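Local atomic coordinates of chain length determinant protein (Shigella flexneri, PDB entry 4ZM5), a protein that regulates the chain length of the lipopolysaccharide O-antigen, the polysaccharide on which serospecificity depends in this virulent enteric bacterium. Residues L145-R148 with Q149-E152; E171-Q175 with D176-L180. The protein carries 1 engineered substitution. All coordinates share one frame; numbering follows the deposited sequence.

Contact 1: residues L145-R148 with Q149-E152; sequences LRIR and QIQE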
ATOM      1  N   LEU B 145      32.254   7.399  11.729  1.00 27.95           N
ATOM      2  CA  LEU B 145      32.792   8.749  11.504  1.00 27.89           C
ATOM      3  C   LEU B 145      33.108   9.417  12.849  1.00 31.16           C
ATOM      4  O   LEU B 145      34.235   9.878  13.032  1.00 33.42           O
ATOM      5  CB  LEU B 145      31.820   9.597  10.673  1.00 28.64           C
ATOM      6  CG  LEU B 145      32.094  11.099  10.589  1.00 32.60           C
ATOM      7  CD1 LEU B 145      33.357  11.394   9.795  1.00 33.25           C
ATOM      8  CD2 LEU B 145      30.925  11.827  10.006  1.00 30.57           C
ATOM      9  N   ARG B 146      32.166   9.369  13.803  1.00 25.90           N
ATOM     10  CA  ARG B 146      32.323   9.953  15.128  1.00 24.12           C
ATOM     11  C   ARG B 146      33.504   9.347  15.872  1.00 28.35           C
ATOM     12  O   ARG B 146      34.268  10.113  16.453  1.00 28.12           O
ATOM     13  CB  ARG B 146      31.035   9.856  15.956  1.00 23.18           C
ATOM     14  CG  ARG B 146      30.995  10.808  17.175  1.00 31.63           C
ATOM     15  CD  ARG B 146      31.623  12.168  16.877  1.00 34.65           C
ATOM     16  NE  ARG B 146      31.165  13.214  17.778  1.00 32.03           N
ATOM     17  CZ  ARG B 146      31.195  14.511  17.496  1.00 46.44           C
ATOM     18  NH1 ARG B 146      31.683  14.936  16.337  1.00 35.98           N
ATOM     19  NH2 ARG B 146      30.732  15.396  18.368  1.00 32.30           N
ATOM     20  N   ILE B 147      33.704   8.004  15.805  1.00 25.49           N
ATOM     21  CA  ILE B 147      34.850   7.349  16.451  1.00 24.25           C
ATOM     22  C   ILE B 147      36.167   7.841  15.814  1.00 30.61           C
ATOM     23  O   ILE B 147      37.082   8.169  16.567  1.00 31.28           O
ATOM     24  CB  ILE B 147      34.758   5.800  16.488  1.00 27.44           C
ATOM     25  CG1 ILE B 147      33.440   5.307  17.167  1.00 27.67           C
ATOM     26  CG2 ILE B 147      36.013   5.156  17.153  1.00 26.12           C
ATOM     27  CD1 ILE B 147      33.142   5.810  18.666  1.00 27.02           C
ATOM     28  N   ARG B 148      36.239   7.966  14.457  1.00 22.36           N
ATOM     29  CA  ARG B 148      37.420   8.491  13.764  1.00 22.82           C
ATOM     30  C   ARG B 148      37.726   9.922  14.240  1.00 27.18           C
ATOM     31  O   ARG B 148      38.885  10.230  14.548  1.00 26.96           O
ATOM     32  CB  ARG B 148      37.222   8.450  12.231  1.00 21.83           C
ATOM     33  CG  ARG B 148      37.472   7.068  11.628  1.00 29.04           C
ATOM     34  CD  ARG B 148      37.544   7.051  10.097  1.00 44.62           C
ATOM     35  NE  ARG B 148      36.451   7.770   9.419  1.00 63.02           N
ATOM     36  CZ  ARG B 148      35.296   7.222   9.041  1.00 73.06           C
ATOM     37  NH1 ARG B 148      35.052   5.936   9.275  1.00 55.50           N
ATOM     38  NH2 ARG B 148      34.370   7.958   8.445  1.00 59.24           N
ATOM     39  N   GLN B 149      36.670  10.765  14.365  1.00 22.99           N
ATOM     40  CA  GLN B 149      36.769  12.153  14.849  1.00 23.00           C
ATOM     41  C   GLN B 149      37.310  12.215  16.281  1.00 26.30           C
ATOM     42  O   GLN B 149      38.158  13.056  16.557  1.00 26.40           O
ATOM     43  CB  GLN B 149      35.399  12.857  14.772  1.00 23.18           C
ATOM     44  CG  GLN B 149      34.924  13.030  13.338  1.00 18.30           C
ATOM     45  CD  GLN B 149      33.620  13.799  13.218  1.00 30.40           C
ATOM     46  OE1 GLN B 149      32.651  13.560  13.917  1.00 20.28           O
ATOM     47  NE2 GLN B 149      33.561  14.733  12.291  1.00 15.51           N
ATOM     48  N   ILE B 150      36.842  11.296  17.167  1.00 23.99           N
ATOM     49  CA  ILE B 150      37.288  11.146  18.564  1.00 24.39           C
ATOM     50  C   ILE B 150      38.753  10.689  18.554  1.00 33.01           C
ATOM     51  O   ILE B 150      39.549  11.224  19.329  1.00 34.97           O
ATOM     52  CB  ILE B 150      36.344  10.200  19.386  1.00 25.98           C
ATOM     53  CG1 ILE B 150      34.914  10.798  19.479  1.00 24.47           C
ATOM     54  CG2 ILE B 150      36.890   9.897  20.784  1.00 26.40           C
ATOM     55  CD1 ILE B 150      33.794   9.816  19.867  1.00 26.69           C
ATOM     56  N   GLN B 151      39.126   9.751  17.647  1.00 30.59           N
ATOM     57  CA  GLN B 151      40.512   9.267  17.533  1.00 32.06           C
ATOM     58  C   GLN B 151      41.465  10.398  17.138  1.00 34.42           C
ATOM     59  O   GLN B 151      42.583  10.474  17.656  1.00 36.21           O
ATOM     60  CB  GLN B 151      40.623   8.101  16.526  1.00 34.79           C
ATOM     61  CG  GLN B 151      40.278   6.746  17.127  1.00 60.82           C
ATOM     62  CD  GLN B 151      40.180   5.613  16.126  1.00 82.32           C
ATOM     63  OE1 GLN B 151      39.713   5.769  14.989  1.00 79.04           O
ATOM     64  NE2 GLN B 151      40.548   4.420  16.567  1.00 74.89           N
ATOM     65  N   GLU B 152      41.017  11.272  16.235  1.00 28.39           N
ATOM     66  CA  GLU B 152      41.804  12.412  15.778  1.00 27.65           C
ATOM     67  C   GLU B 152      41.962  13.444  16.886  1.00 29.34           C
ATOM     68  O   GLU B 152      43.073  13.922  17.103  1.00 30.69           O
ATOM     69  CB  GLU B 152      41.186  13.051  14.526  1.00 28.42           C
ATOM     70  CG  GLU B 152      41.406  12.218  13.280  1.00 39.44           C
ATOM     71  CD  GLU B 152      42.821  11.724  13.030  1.00 54.59           C
ATOM     72  OE1 GLU B 152      43.728  12.569  12.840  1.00 53.27           O
ATOM     73  OE2 GLU B 152      43.014  10.486  13.002  1.00 38.42           O
TER
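Leu145-Arg148 runs straight into Gln149-Glu152 as one turn after another of the long alpha-helix 91-159, and four consecutive i to i+4 bonds tie them: Gln149 N to Leu145 O, Ile150 N to Arg146 O, Gln151 N to Ile147 O and Glu152 N to Arg148 O, all between 2.8 and 2.9 Å. On one flank Arg146 reaches three residues on to Gln149. Its CG lies anti to the backbone N (chi1 -163°), beside the carbonyl carbon, and the bend at chi2 brings the guanidinium up to the glutamine amide, the two planes 52° apart. NH1 of Arg146 gives a hydrogen bond of 2.9 Å to Gln149 OE1 with the oxygen at the guanidinium edge; the donor itself stands above the amide plane, 49° out of it. The same arginine has NE in a salt bridge with Asp176 of the third subunit, and partners on two of its nitrogens would limit rotation of the guanidinium. Ile147 and Ile150 meet CD1 to CD1 at 4.2 Å, and Ile150 packs on Leu186, Met189 and Ile190 of helix 183-191. Glu152, by contrast, turns to the second subunit, where OE1 is hydrogen-bonded to Thr195. Back at the start of the segment, the side chain of Leu145 slants across that of Gln149, with Leu145 CG 4.1 Å from Gln149 CD.

Contact 2: residues E171-Q175 with D176-L180; sequences EDVTQ and DTLFL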
ATOM      1  N   GLU B 171      27.036  22.938  24.242  1.00 73.58           N
ATOM      2  CA  GLU B 171      25.870  22.443  23.499  1.00 73.61           C
ATOM      3  C   GLU B 171      26.239  21.115  22.795  1.00 71.42           C
ATOM      4  O   GLU B 171      25.671  20.053  23.097  1.00 70.98           O
ATOM      5  CB  GLU B 171      25.389  23.487  22.466  1.00 76.94           C
ATOM      6  CG  GLU B 171      24.551  24.611  23.050  1.00 94.10           C
ATOM      7  CD  GLU B 171      23.506  25.173  22.104  1.00116.54           C
ATOM      8  OE1 GLU B 171      23.884  25.894  21.151  1.00105.31           O
ATOM      9  OE2 GLU B 171      22.303  24.893  22.321  1.00111.71           O
ATOM     10  N   ASP B 172      27.236  21.189  21.899  1.00 62.23           N
ATOM     11  CA  ASP B 172      27.741  20.070  21.116  1.00 58.39           C
ATOM     12  C   ASP B 172      29.234  20.248  20.804  1.00 55.56           C
ATOM     13  O   ASP B 172      29.751  21.372  20.776  1.00 56.66           O
ATOM     14  CB  ASP B 172      26.939  19.926  19.804  1.00 61.14           C
ATOM     15  CG  ASP B 172      27.083  21.106  18.860  1.00 76.15           C
ATOM     16  OD1 ASP B 172      27.903  21.015  17.913  1.00 74.22           O
ATOM     17  OD2 ASP B 172      26.392  22.129  19.077  1.00 88.57           O
ATOM     18  N   VAL B 173      29.917  19.144  20.558  1.00 44.13           N
ATOM     19  CA  VAL B 173      31.314  19.225  20.185  1.00 40.32           C
ATOM     20  C   VAL B 173      31.447  18.867  18.701  1.00 39.16           C
ATOM     21  O   VAL B 173      30.664  18.099  18.137  1.00 36.72           O
ATOM     22  CB  VAL B 173      32.262  18.406  21.092  1.00 42.93           C
ATOM     23  CG1 VAL B 173      32.578  19.171  22.372  1.00 43.34           C
ATOM     24  CG2 VAL B 173      31.686  17.031  21.410  1.00 42.75           C
ATOM     25  N   THR B 174      32.389  19.524  18.064  1.00 34.29           N
ATOM     26  CA  THR B 174      32.755  19.376  16.659  1.00 32.08           C
ATOM     27  C   THR B 174      34.110  18.726  16.608  1.00 32.98           C
ATOM     28  O   THR B 174      34.740  18.547  17.656  1.00 33.13           O
ATOM     29  CB  THR B 174      32.804  20.752  15.976  1.00 33.85           C
ATOM     30  OG1 THR B 174      33.941  21.500  16.483  1.00 31.89           O
ATOM     31  CG2 THR B 174      31.479  21.521  16.087  1.00 26.62           C
ATOM     32  N   GLN B 175      34.608  18.461  15.399  1.00 26.35           N
ATOM     33  CA  GLN B 175      35.921  17.900  15.192  1.00 24.44           C
ATOM     34  C   GLN B 175      37.001  18.754  15.871  1.00 31.87           C
ATOM     35  O   GLN B 175      37.940  18.205  16.470  1.00 30.96           O
ATOM     36  CB  GLN B 175      36.210  17.752  13.694  1.00 25.03           C
ATOM     37  CG  GLN B 175      37.618  17.284  13.363  1.00 28.01           C
ATOM     38  CD  GLN B 175      37.925  15.872  13.790  1.00 31.00           C
ATOM     39  OE1 GLN B 175      37.858  14.957  12.983  1.00 22.57           O
ATOM     40  NE2 GLN B 175      38.299  15.666  15.059  1.00 21.24           N
ATOM     41  N   ASP B 176      36.829  20.093  15.816  1.00 29.21           N
ATOM     42  CA  ASP B 176      37.774  21.048  16.380  1.00 28.72           C
ATOM     43  C   ASP B 176      37.613  21.255  17.891  1.00 34.20           C
ATOM     44  O   ASP B 176      38.575  21.668  18.523  1.00 34.09           O
ATOM     45  CB  ASP B 176      37.639  22.399  15.652  1.00 32.08           C
ATOM     46  CG  ASP B 176      37.785  22.302  14.140  1.00 38.55           C
ATOM     47  OD1 ASP B 176      38.760  21.686  13.678  1.00 39.37           O
ATOM     48  OD2 ASP B 176      36.907  22.815  13.426  1.00 46.63           O
ATOM     49  N   THR B 177      36.433  20.977  18.482  1.00 32.43           N
ATOM     50  CA  THR B 177      36.248  21.236  19.907  1.00 32.29           C
ATOM     51  C   THR B 177      36.214  19.951  20.754  1.00 35.57           C
ATOM     52  O   THR B 177      36.203  20.075  21.985  1.00 36.02           O
ATOM     53  CB  THR B 177      35.006  22.133  20.168  1.00 40.35           C
ATOM     54  OG1 THR B 177      33.842  21.586  19.543  1.00 40.45           O
ATOM     55  CG2 THR B 177      35.210  23.548  19.678  1.00 40.84           C
ATOM     56  N   LEU B 178      36.307  18.750  20.138  1.00 30.32           N
ATOM     57  CA  LEU B 178      36.277  17.473  20.847  1.00 29.36           C
ATOM     58  C   LEU B 178      37.446  17.286  21.796  1.00 33.35           C
ATOM     59  O   LEU B 178      37.247  16.712  22.867  1.00 34.79           O
ATOM     60  CB  LEU B 178      36.247  16.290  19.872  1.00 29.06           C
ATOM     61  CG  LEU B 178      34.907  15.716  19.449  1.00 33.43           C
ATOM     62  CD1 LEU B 178      35.086  14.891  18.173  1.00 33.75           C
ATOM     63  CD2 LEU B 178      34.306  14.831  20.540  1.00 32.97           C
ATOM     64  N   PHE B 179      38.654  17.743  21.427  1.00 29.59           N
ATOM     65  CA  PHE B 179      39.861  17.564  22.252  1.00 28.53           C
ATOM     66  C   PHE B 179      39.697  18.260  23.619  1.00 32.49           C
ATOM     67  O   PHE B 179      40.367  17.891  24.587  1.00 32.57           O
ATOM     68  CB  PHE B 179      41.118  18.062  21.507  1.00 29.38           C
ATOM     69  CG  PHE B 179      41.451  19.519  21.704  1.00 31.20           C
ATOM     70  CD1 PHE B 179      40.856  20.499  20.915  1.00 35.18           C
ATOM     71  CD2 PHE B 179      42.334  19.918  22.701  1.00 33.42           C
ATOM     72  CE1 PHE B 179      41.144  21.850  21.113  1.00 36.36           C
ATOM     73  CE2 PHE B 179      42.616  21.272  22.905  1.00 36.76           C
ATOM     74  CZ  PHE B 179      42.024  22.230  22.104  1.00 35.46           C
ATOM     75  N   LEU B 180      38.799  19.261  23.691  1.00 28.99           N
ATOM     76  CA  LEU B 180      38.525  20.010  24.919  1.00 29.59           C
ATOM     77  C   LEU B 180      37.861  19.139  25.992  1.00 36.91           C
ATOM     78  O   LEU B 180      37.754  19.572  27.141  1.00 39.93           O
ATOM     79  CB  LEU B 180      37.652  21.224  24.640  1.00 29.78           C
ATOM     80  CG  LEU B 180      38.263  22.357  23.822  1.00 33.93           C
ATOM     81  CD1 LEU B 180      37.186  23.348  23.408  1.00 35.81           C
ATOM     82  CD2 LEU B 180      39.338  23.090  24.579  1.00 36.33           C
TER
HETATM   83  O   HOH W   1      31.942  23.435  19.351  1.00 39.59           O
HETATM   84  O   HOH W   2      39.383  18.446  18.644  1.00 28.40           O
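Thr174 and Thr177 bracket a type I beta-turn, Thr174-Thr177, in the loop that joins helix 91-159 to helix 183-191, with Gln175 and Asp176 at its two corners. Thr174 N points almost straight at Thr177 OG1, 2.9 Å away with an N-H...O angle of 176°. In return Thr177 N donates to Thr174 O at 3.1 Å, the bond that defines the turn, arriving from well above the carbonyl plane. The threonine hydroxyl thus takes up the Thr174 N-H across the turn, and the chain beyond curls toward the 3-10 segment that begins at Phe179-Leu180. Two weak bonds add to the turn, from Leu178 N to Thr174 O and from Asp176 N to Thr174 OG1. Both hydroxyls sit between their own backbone N and carbonyl carbon (chi1 70° for Thr174, 53° for Thr177), which brings Thr174 OG1 and Thr177 OG1 to 3.1 Å.

Beside these bonds, Val173 CG2 packs on Leu178 CD2 at 3.5 Å, the two side chains crossing at about a right angle; Leu178 continues onto Ala153 of helix 91-159. A water joins Thr177 OG1 to Asp172 O, though the latter bond is weak. Further out, Asp176 carries its carboxylate into the second subunit, where OD1 and OD2 form salt bridges with Arg196 and Arg146, and Thr177 packs on Val173 of that same subunit. Across the turn, a second water donates to Gln175 O at 2.6 Å and accepts from Phe179 N at 3.0 Å.

How the contacts relate
The two contacts come in series along the chain: contact 1 lies on helix 91-159, contact 2 follows in the loop leading to helix 183-191, and their centres are about 11 Å apart. Both sit far from the centre of the chain, about 42 and 46 Å, on the same side of it, toward the end of the molecule remote from the antiparallel sheet. The loop lies against the helix through two probable hydrogen bonds, Arg146 NH2 to Val173 O and Gln149 O to Gln175 NE2. Because both contacts also carry salt bridges to other subunits, the place where the loop meets the helix is also where neighbouring copies of the protein are joined.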